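Local atomic coordinates of siderophore-interacting protein (Aeromonas hydrophila, PDB entry 6K2L), a protein that binds FAD and, as a siderophore-interacting flavoprotein, probably reduces ferric siderophores to release their iron inside the bacterium. Residues 24-30 with 95-101; 45-51 with 121-127. The protein carries 1 engineered substitution. All coordinates share one frame; numbering follows the deposited sequence.

Contact 1: 24-30 with 95-101. With FAD (flavin-adenine dinucleotide), chain C.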
# COMPACT_ATOMS: atom_id res chain seq x y z
N HIS A 24 7.97 -19.18 -12.85
CA HIS A 24 7.89 -18.20 -13.92
C HIS A 24 7.47 -16.81 -13.44
O HIS A 24 6.88 -16.04 -14.18
CB HIS A 24 6.94 -18.67 -15.02
CG HIS A 24 7.41 -19.90 -15.71
ND1 HIS A 24 7.27 -21.16 -15.17
CD2 HIS A 24 8.04 -20.06 -16.90
CE1 HIS A 24 7.78 -22.05 -16.00
NE2 HIS A 24 8.26 -21.41 -17.05
N LEU A 25 7.79 -16.49 -12.19
CA LEU A 25 7.53 -15.16 -11.66
C LEU A 25 8.72 -14.79 -10.79
O LEU A 25 8.95 -15.39 -9.73
CB LEU A 25 6.21 -15.11 -10.88
CG LEU A 25 5.73 -13.66 -10.69
CD1 LEU A 25 5.34 -13.02 -12.03
CD2 LEU A 25 4.63 -13.52 -9.63
N ARG A 26 9.49 -13.81 -11.22
CA ARG A 26 10.77 -13.50 -10.60
C ARG A 26 10.71 -12.10 -9.99
O ARG A 26 10.52 -11.12 -10.71
CB ARG A 26 11.90 -13.60 -11.63
CG ARG A 26 13.27 -13.33 -11.06
CD ARG A 26 14.36 -13.69 -12.05
NE ARG A 26 14.65 -15.12 -11.96
CZ ARG A 26 15.13 -15.85 -12.95
NH1 ARG A 26 15.41 -15.29 -14.12
NH2 ARG A 26 15.34 -17.15 -12.76
N ARG A 27 10.84 -12.02 -8.67
CA ARG A 27 10.77 -10.76 -7.94
C ARG A 27 12.17 -10.18 -7.84
O ARG A 27 13.03 -10.72 -7.13
CB ARG A 27 10.19 -10.97 -6.54
CG ARG A 27 10.28 -9.74 -5.62
CD ARG A 27 9.18 -9.75 -4.53
NE ARG A 27 7.92 -10.20 -5.09
CZ ARG A 27 7.02 -10.95 -4.45
NH1 ARG A 27 7.22 -11.33 -3.19
NH2 ARG A 27 5.90 -11.32 -5.10
N ILE A 28 12.40 -9.07 -8.54
CA ILE A 28 13.68 -8.39 -8.54
C ILE A 28 13.55 -7.16 -7.64
O ILE A 28 12.62 -6.36 -7.81
CB ILE A 28 14.10 -8.00 -9.96
CG1 ILE A 28 14.36 -9.27 -10.78
CG2 ILE A 28 15.28 -7.10 -9.89
CD1 ILE A 28 14.54 -9.01 -12.29
N CYS A 29 14.42 -7.06 -6.66
CA CYS A 29 14.37 -5.99 -5.69
C CYS A 29 15.46 -4.99 -6.00
O CYS A 29 16.64 -5.35 -6.05
CB CYS A 29 14.53 -6.52 -4.27
SG CYS A 29 14.82 -5.19 -3.11
N LEU A 30 15.08 -3.75 -6.23
CA LEU A 30 15.97 -2.72 -6.71
C LEU A 30 16.13 -1.67 -5.62
O LEU A 30 15.21 -1.42 -4.84
CB LEU A 30 15.42 -2.10 -7.98
CG LEU A 30 15.32 -3.11 -9.12
CD1 LEU A 30 14.06 -2.84 -9.90
CD2 LEU A 30 16.51 -2.97 -10.00
N LEU A 95 12.58 -1.22 -3.96
CA LEU A 95 11.45 -1.23 -4.88
C LEU A 95 11.42 -2.58 -5.59
O LEU A 95 12.41 -2.97 -6.18
CB LEU A 95 11.57 -0.08 -5.90
CG LEU A 95 10.31 0.09 -6.75
CD1 LEU A 95 9.92 1.53 -6.83
CD2 LEU A 95 10.51 -0.52 -8.14
N ASP A 96 10.29 -3.29 -5.54
CA ASP A 96 10.14 -4.64 -6.08
C ASP A 96 9.40 -4.63 -7.41
O ASP A 96 8.28 -4.12 -7.50
CB ASP A 96 9.34 -5.53 -5.12
CG ASP A 96 10.15 -5.98 -3.94
OD1 ASP A 96 11.39 -5.85 -4.02
OD2 ASP A 96 9.54 -6.45 -2.94
N ILE A 97 9.98 -5.24 -8.43
CA ILE A 97 9.26 -5.49 -9.67
C ILE A 97 9.24 -6.98 -9.94
O ILE A 97 10.29 -7.63 -9.88
CB ILE A 97 9.91 -4.75 -10.85
CG1 ILE A 97 10.01 -3.27 -10.54
CG2 ILE A 97 9.08 -4.98 -12.09
CD1 ILE A 97 10.88 -2.50 -11.58
N ASP A 98 8.05 -7.53 -10.25
CA ASP A 98 7.89 -8.96 -10.55
C ASP A 98 7.77 -9.22 -12.05
O ASP A 98 6.81 -8.76 -12.70
CB ASP A 98 6.65 -9.53 -9.86
CG ASP A 98 6.78 -9.61 -8.34
OD1 ASP A 98 7.85 -9.30 -7.76
OD2 ASP A 98 5.76 -10.02 -7.72
N PHE A 99 8.69 -10.02 -12.59
CA PHE A 99 8.79 -10.31 -14.02
C PHE A 99 8.16 -11.67 -14.35
O PHE A 99 8.55 -12.69 -13.77
CB PHE A 99 10.27 -10.31 -14.45
CG PHE A 99 10.85 -8.94 -14.61
CD1 PHE A 99 11.19 -8.18 -13.48
CD2 PHE A 99 11.02 -8.38 -15.87
CE1 PHE A 99 11.69 -6.89 -13.62
CE2 PHE A 99 11.54 -7.10 -16.01
CZ PHE A 99 11.87 -6.36 -14.89
N ALA A 100 7.19 -11.68 -15.28
CA ALA A 100 6.63 -12.94 -15.79
C ALA A 100 7.63 -13.54 -16.78
O ALA A 100 7.72 -13.10 -17.92
CB ALA A 100 5.27 -12.72 -16.45
N LEU A 101 8.39 -14.54 -16.33
CA LEU A 101 9.42 -15.18 -17.15
C LEU A 101 8.82 -15.87 -18.38
O LEU A 101 7.74 -16.46 -18.31
CB LEU A 101 10.21 -16.21 -16.31
CG LEU A 101 11.11 -15.71 -15.16
CD1 LEU A 101 11.97 -16.82 -14.57
CD2 LEU A 101 11.98 -14.50 -15.56
PA FAD C . 8.60 -8.12 -25.83
O1A FAD C . 9.91 -7.67 -26.41
O2A FAD C . 7.54 -7.02 -25.64
O5B FAD C . 7.83 -9.25 -26.69
C5B FAD C . 8.51 -10.41 -27.21
C4B FAD C . 7.56 -11.55 -27.49
O4B FAD C . 7.22 -12.24 -26.26
C3B FAD C . 6.22 -11.21 -28.14
O3B FAD C . 5.83 -12.25 -29.04
C2B FAD C . 5.27 -11.09 -26.94
O2B FAD C . 3.90 -11.37 -27.22
C1B FAD C . 5.83 -12.17 -26.01
N9A FAD C . 5.68 -11.83 -24.62
C8A FAD C . 5.86 -10.60 -24.04
N7A FAD C . 5.70 -10.60 -22.73
C5A FAD C . 5.39 -11.92 -22.44
C6A FAD C . 5.11 -12.57 -21.23
N6A FAD C . 5.11 -11.96 -20.04
N1A FAD C . 4.83 -13.90 -21.28
C2A FAD C . 4.84 -14.51 -22.47
N3A FAD C . 5.11 -14.00 -23.68
C4A FAD C . 5.38 -12.69 -23.59
N1 FAD C . 4.65 -7.65 -17.31
C2 FAD C . 5.29 -8.25 -16.26
O2 FAD C . 5.97 -9.27 -16.41
N3 FAD C . 5.16 -7.73 -14.99
C4 FAD C . 4.43 -6.62 -14.64
O4 FAD C . 4.39 -6.24 -13.47
C4X FAD C . 3.77 -5.98 -15.76
N5 FAD C . 3.05 -4.88 -15.53
C5X FAD C . 2.42 -4.29 -16.59
C6 FAD C . 1.64 -3.16 -16.36
C7 FAD C . 0.96 -2.53 -17.39
C7M FAD C . 0.15 -1.29 -17.10
C8 FAD C . 1.09 -3.02 -18.71
C8M FAD C . 0.41 -2.34 -19.87
C9 FAD C . 1.88 -4.14 -18.95
C9A FAD C . 2.54 -4.78 -17.90
N10 FAD C . 3.31 -5.94 -18.12
C10 FAD C . 3.93 -6.57 -17.06
C1' FAD C . 3.43 -6.51 -19.47
C2' FAD C . 4.82 -6.34 -20.11
O2' FAD C . 5.06 -4.99 -20.49
C3' FAD C . 4.89 -7.25 -21.34
O3' FAD C . 4.99 -8.60 -20.90
C4' FAD C . 6.06 -6.94 -22.28
O4' FAD C . 5.71 -7.40 -23.59
C5' FAD C . 7.34 -7.57 -21.80
O5' FAD C . 8.43 -7.12 -22.62
P FAD C . 9.54 -8.11 -23.14
O1P FAD C . 10.70 -7.22 -23.62
O2P FAD C . 9.90 -9.12 -22.15
O3P FAD C . 8.85 -8.80 -24.41
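Arg27 and Asp98 face each other across two antiparallel strands of the flavin-binding barrel and form a two-pronged salt bridge. Arg27 NE donates to Asp98 OD1 at 2.8 Å, on the syn lone pair, and NH2 donates to OD2 at 2.9 Å, also from the syn side but tilted from the carboxylate plane. The guanidinium and carboxylate planes are 17° apart, nearly coplanar; the groups lie side by side, and the bend of Arg27 at chi3 (-41°) turns its NE edge onto the acid. On the same face, Asp96 OD1 rests against Cys29 CB, while its carboxylate is bound by Arg89 on strand 79-89.

The backbones are joined by paired bonds at Arg26–Phe99, Ile28–Ile97 and Leu30–Leu95, and Leu101 N closes the end by donating to His24 O at 3.0 Å from above the carbonyl plane.

The face of Arg26, Ile28, Leu30, Ile97 and Phe99 is mostly apolar. Ile28 CD1 meets Phe99 CD1 at 3.7 Å, and Leu30 CD1 touches Ile97 CD1 at 3.6 Å. Arg26 is the polar exception: Leu101 CD1 sits over the centre of its guanidinium, 3.6 Å above the plane, while NE pairs with Asp20 and NH1 bonds to Ala112 O.

Strand 95-100 also turns its backbone to the cofactor. FAD N3 donates to Asp98 O at 3.0 Å, and Ala100 N donates to FAD O2 at 2.9 Å, an almost straight bond (173°). This donor and acceptor read the pyrimidine edge of the isoalloxazine through main-chain atoms; the amide at O2 would be expected to stabilise negative charge building up there on flavin reduction.

Contact 2: 45-51 with 121-127. With FAD (flavin-adenine dinucleotide), chain C.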
# COMPACT_ATOMS: atom_id res chain seq x y z
N ALA A 45 1.46 0.74 -8.67
CA ALA A 45 1.32 1.62 -9.81
C ALA A 45 2.08 1.07 -11.02
O ALA A 45 2.80 0.07 -10.94
CB ALA A 45 1.82 3.01 -9.43
N HIS A 46 1.90 1.71 -12.17
CA HIS A 46 2.70 1.42 -13.35
C HIS A 46 3.94 2.29 -13.37
O HIS A 46 3.97 3.38 -12.80
CB HIS A 46 1.91 1.67 -14.62
CG HIS A 46 0.51 1.18 -14.53
ND1 HIS A 46 -0.53 1.78 -15.20
CD2 HIS A 46 -0.02 0.15 -13.84
CE1 HIS A 46 -1.65 1.13 -14.92
NE2 HIS A 46 -1.37 0.14 -14.09
N ILE A 47 4.98 1.77 -14.01
CA ILE A 47 6.18 2.52 -14.33
C ILE A 47 6.62 2.11 -15.73
O ILE A 47 6.19 1.08 -16.27
CB ILE A 47 7.32 2.27 -13.32
CG1 ILE A 47 7.49 0.78 -13.05
CG2 ILE A 47 7.04 2.99 -12.03
CD1 ILE A 47 8.75 0.47 -12.21
N LYS A 48 7.48 2.93 -16.30
CA LYS A 48 8.25 2.57 -17.47
C LYS A 48 9.64 2.20 -16.99
O LYS A 48 10.26 2.98 -16.24
CB LYS A 48 8.33 3.74 -18.46
CG LYS A 48 6.99 4.22 -18.99
CD LYS A 48 6.13 3.04 -19.44
CE LYS A 48 5.25 3.41 -20.61
NZ LYS A 48 6.11 3.67 -21.83
N ILE A 49 10.13 1.02 -17.37
CA ILE A 49 11.55 0.70 -17.23
C ILE A 49 12.23 1.02 -18.56
O ILE A 49 11.64 0.87 -19.65
CB ILE A 49 11.79 -0.76 -16.79
CG1 ILE A 49 11.57 -1.74 -17.94
CG2 ILE A 49 11.01 -1.10 -15.54
CD1 ILE A 49 12.10 -3.17 -17.64
N MET A 50 13.45 1.51 -18.47
CA MET A 50 14.21 1.95 -19.63
C MET A 50 15.39 1.00 -19.76
O MET A 50 16.24 0.93 -18.86
CB MET A 50 14.65 3.40 -19.47
CG MET A 50 13.49 4.40 -19.51
SD MET A 50 13.87 6.09 -18.92
CE MET A 50 13.26 5.97 -17.24
N LEU A 51 15.41 0.28 -20.82
CA LEU A 51 16.45 -0.67 -21.13
C LEU A 51 17.32 -0.13 -22.26
O LEU A 51 16.86 0.68 -23.07
CB LEU A 51 15.85 -2.03 -21.53
CG LEU A 51 15.04 -2.64 -20.37
CD1 LEU A 51 13.79 -3.41 -20.83
CD2 LEU A 51 15.90 -3.52 -19.48
N LEU A 121 19.03 -0.84 -13.68
CA LEU A 121 17.76 -0.63 -14.37
C LEU A 121 17.29 0.81 -14.16
O LEU A 121 17.17 1.26 -13.02
CB LEU A 121 16.67 -1.59 -13.88
CG LEU A 121 15.45 -1.69 -14.81
CD1 LEU A 121 15.80 -2.63 -15.95
CD2 LEU A 121 14.23 -2.20 -14.04
N ALA A 122 17.04 1.52 -15.25
CA ALA A 122 16.46 2.85 -15.16
C ALA A 122 14.94 2.71 -15.06
O ALA A 122 14.34 1.85 -15.72
CB ALA A 122 16.84 3.71 -16.35
N ILE A 123 14.33 3.53 -14.21
CA ILE A 123 12.88 3.54 -14.10
C ILE A 123 12.36 4.97 -14.01
O ILE A 123 13.02 5.87 -13.46
CB ILE A 123 12.34 2.72 -12.90
CG1 ILE A 123 12.77 3.35 -11.58
CG2 ILE A 123 12.80 1.27 -12.98
CD1 ILE A 123 11.71 3.27 -10.53
N SER A 124 11.18 5.16 -14.59
CA SER A 124 10.41 6.39 -14.56
C SER A 124 9.70 6.55 -13.22
O SER A 124 9.87 5.75 -12.30
CB SER A 124 9.36 6.35 -15.65
OG SER A 124 8.24 5.67 -15.12
N GLY A 125 8.84 7.55 -13.13
CA GLY A 125 7.98 7.71 -11.98
C GLY A 125 6.68 6.97 -12.21
O GLY A 125 6.46 6.39 -13.28
N PRO A 126 5.79 6.97 -11.22
CA PRO A 126 4.56 6.18 -11.35
C PRO A 126 3.44 6.94 -12.06
O PRO A 126 3.32 8.16 -11.98
CB PRO A 126 4.19 5.88 -9.89
CG PRO A 126 4.98 6.85 -9.04
CD PRO A 126 5.87 7.67 -9.94
N GLY A 127 2.65 6.18 -12.81
CA GLY A 127 1.40 6.66 -13.39
C GLY A 127 0.24 5.75 -13.00
O GLY A 127 0.41 4.71 -12.32
PA FAD C . 8.60 -8.12 -25.83
O1A FAD C . 9.91 -7.67 -26.41
O2A FAD C . 7.54 -7.02 -25.64
O5B FAD C . 7.83 -9.25 -26.69
C5B FAD C . 8.51 -10.41 -27.21
C4B FAD C . 7.56 -11.55 -27.49
O4B FAD C . 7.22 -12.24 -26.26
C3B FAD C . 6.22 -11.21 -28.14
O3B FAD C . 5.83 -12.25 -29.04
C2B FAD C . 5.27 -11.09 -26.94
O2B FAD C . 3.90 -11.37 -27.22
C1B FAD C . 5.83 -12.17 -26.01
N9A FAD C . 5.68 -11.83 -24.62
C8A FAD C . 5.86 -10.60 -24.04
N7A FAD C . 5.70 -10.60 -22.73
C5A FAD C . 5.39 -11.92 -22.44
C6A FAD C . 5.11 -12.57 -21.23
N6A FAD C . 5.11 -11.96 -20.04
N1A FAD C . 4.83 -13.90 -21.28
C2A FAD C . 4.84 -14.51 -22.47
N3A FAD C . 5.11 -14.00 -23.68
C4A FAD C . 5.38 -12.69 -23.59
N1 FAD C . 4.65 -7.65 -17.31
C2 FAD C . 5.29 -8.25 -16.26
O2 FAD C . 5.97 -9.27 -16.41
N3 FAD C . 5.16 -7.73 -14.99
C4 FAD C . 4.43 -6.62 -14.64
O4 FAD C . 4.39 -6.24 -13.47
C4X FAD C . 3.77 -5.98 -15.76
N5 FAD C . 3.05 -4.88 -15.53
C5X FAD C . 2.42 -4.29 -16.59
C6 FAD C . 1.64 -3.16 -16.36
C7 FAD C . 0.96 -2.53 -17.39
C7M FAD C . 0.15 -1.29 -17.10
C8 FAD C . 1.09 -3.02 -18.71
C8M FAD C . 0.41 -2.34 -19.87
C9 FAD C . 1.88 -4.14 -18.95
C9A FAD C . 2.54 -4.78 -17.90
N10 FAD C . 3.31 -5.94 -18.12
C10 FAD C . 3.93 -6.57 -17.06
C1' FAD C . 3.43 -6.51 -19.47
C2' FAD C . 4.82 -6.34 -20.11
O2' FAD C . 5.06 -4.99 -20.49
C3' FAD C . 4.89 -7.25 -21.34
O3' FAD C . 4.99 -8.60 -20.90
C4' FAD C . 6.06 -6.94 -22.28
O4' FAD C . 5.71 -7.40 -23.59
C5' FAD C . 7.34 -7.57 -21.80
O5' FAD C . 8.43 -7.12 -22.62
P FAD C . 9.54 -8.11 -23.14
O1P FAD C . 10.70 -7.22 -23.62
O2P FAD C . 9.90 -9.12 -22.15
O3P FAD C . 8.85 -8.80 -24.41
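Ile49 and Ile123 form a non-hydrogen-bonded pair where strand 46-51 meets the strand beginning at 120, two neighbours in the six-stranded antiparallel barrel of the FAD-binding domain. Beside them, Met50 N donates to Ala122 O at 2.9 Å, from well above the carbonyl plane, and Ser124 N is satisfied by Lys48 O at 2.9 Å.

Farther along, a side chain takes over a backbone role. Lys48 N gives its hydrogen to Ser124 OG at 3.1 Å in a nearly straight bond (169°), and the same hydroxyl donates to Gly125 O, in the carbonyl plane and on a lone pair. With OG between the backbone N and the carbonyl carbon (chi1 85°), Ser124 bridges the strand and its own following residue. Tyr38 OH bonds to Ser124 O. At the far end Gly127 N donates to His46 O at 3.1 Å, whereas the return bond from His46 N to Gly127 O is weak.

Apolar contacts fill the side of Ile49: its CG2 meets Leu121 CD2 at 3.7 Å and Ile123 CG2, while Leu51 CD2 reaches Leu121 CD1. On the other side Met50 bends at chi3 (-98°), carrying CE against the backbone of Ile123 and Ser124.

Near the flavin, His46 presents one ring face to the dimethylbenzene end of FAD, with methyl carbon C7M over the ring centre, 3.4 Å above its plane.

Contacts 1 and 2 belong to the same closed antiparallel barrel, their centres 13 Å apart, and both reach FAD. The four segments come in the order 24-30, 45-51, 95-101, 121-127, so those of the two contacts alternate; strand 79-89 comes between the second and third. In the sheet, strand 79-89 lies between 94-100 and 46-51 and joins the two pairs, while strand 11-20 closes the barrel between 25-31 and 120-123. Across the barrel interior, Ile97 CD1 packs on Ile47 CD1 at 3.7 Å, and Leu30 CD2 approaches Leu121 CB. The same barrel thus meets the isoalloxazine at both ends: contact 1 at the pyrimidine edge, contact 2 at the dimethylbenzene end.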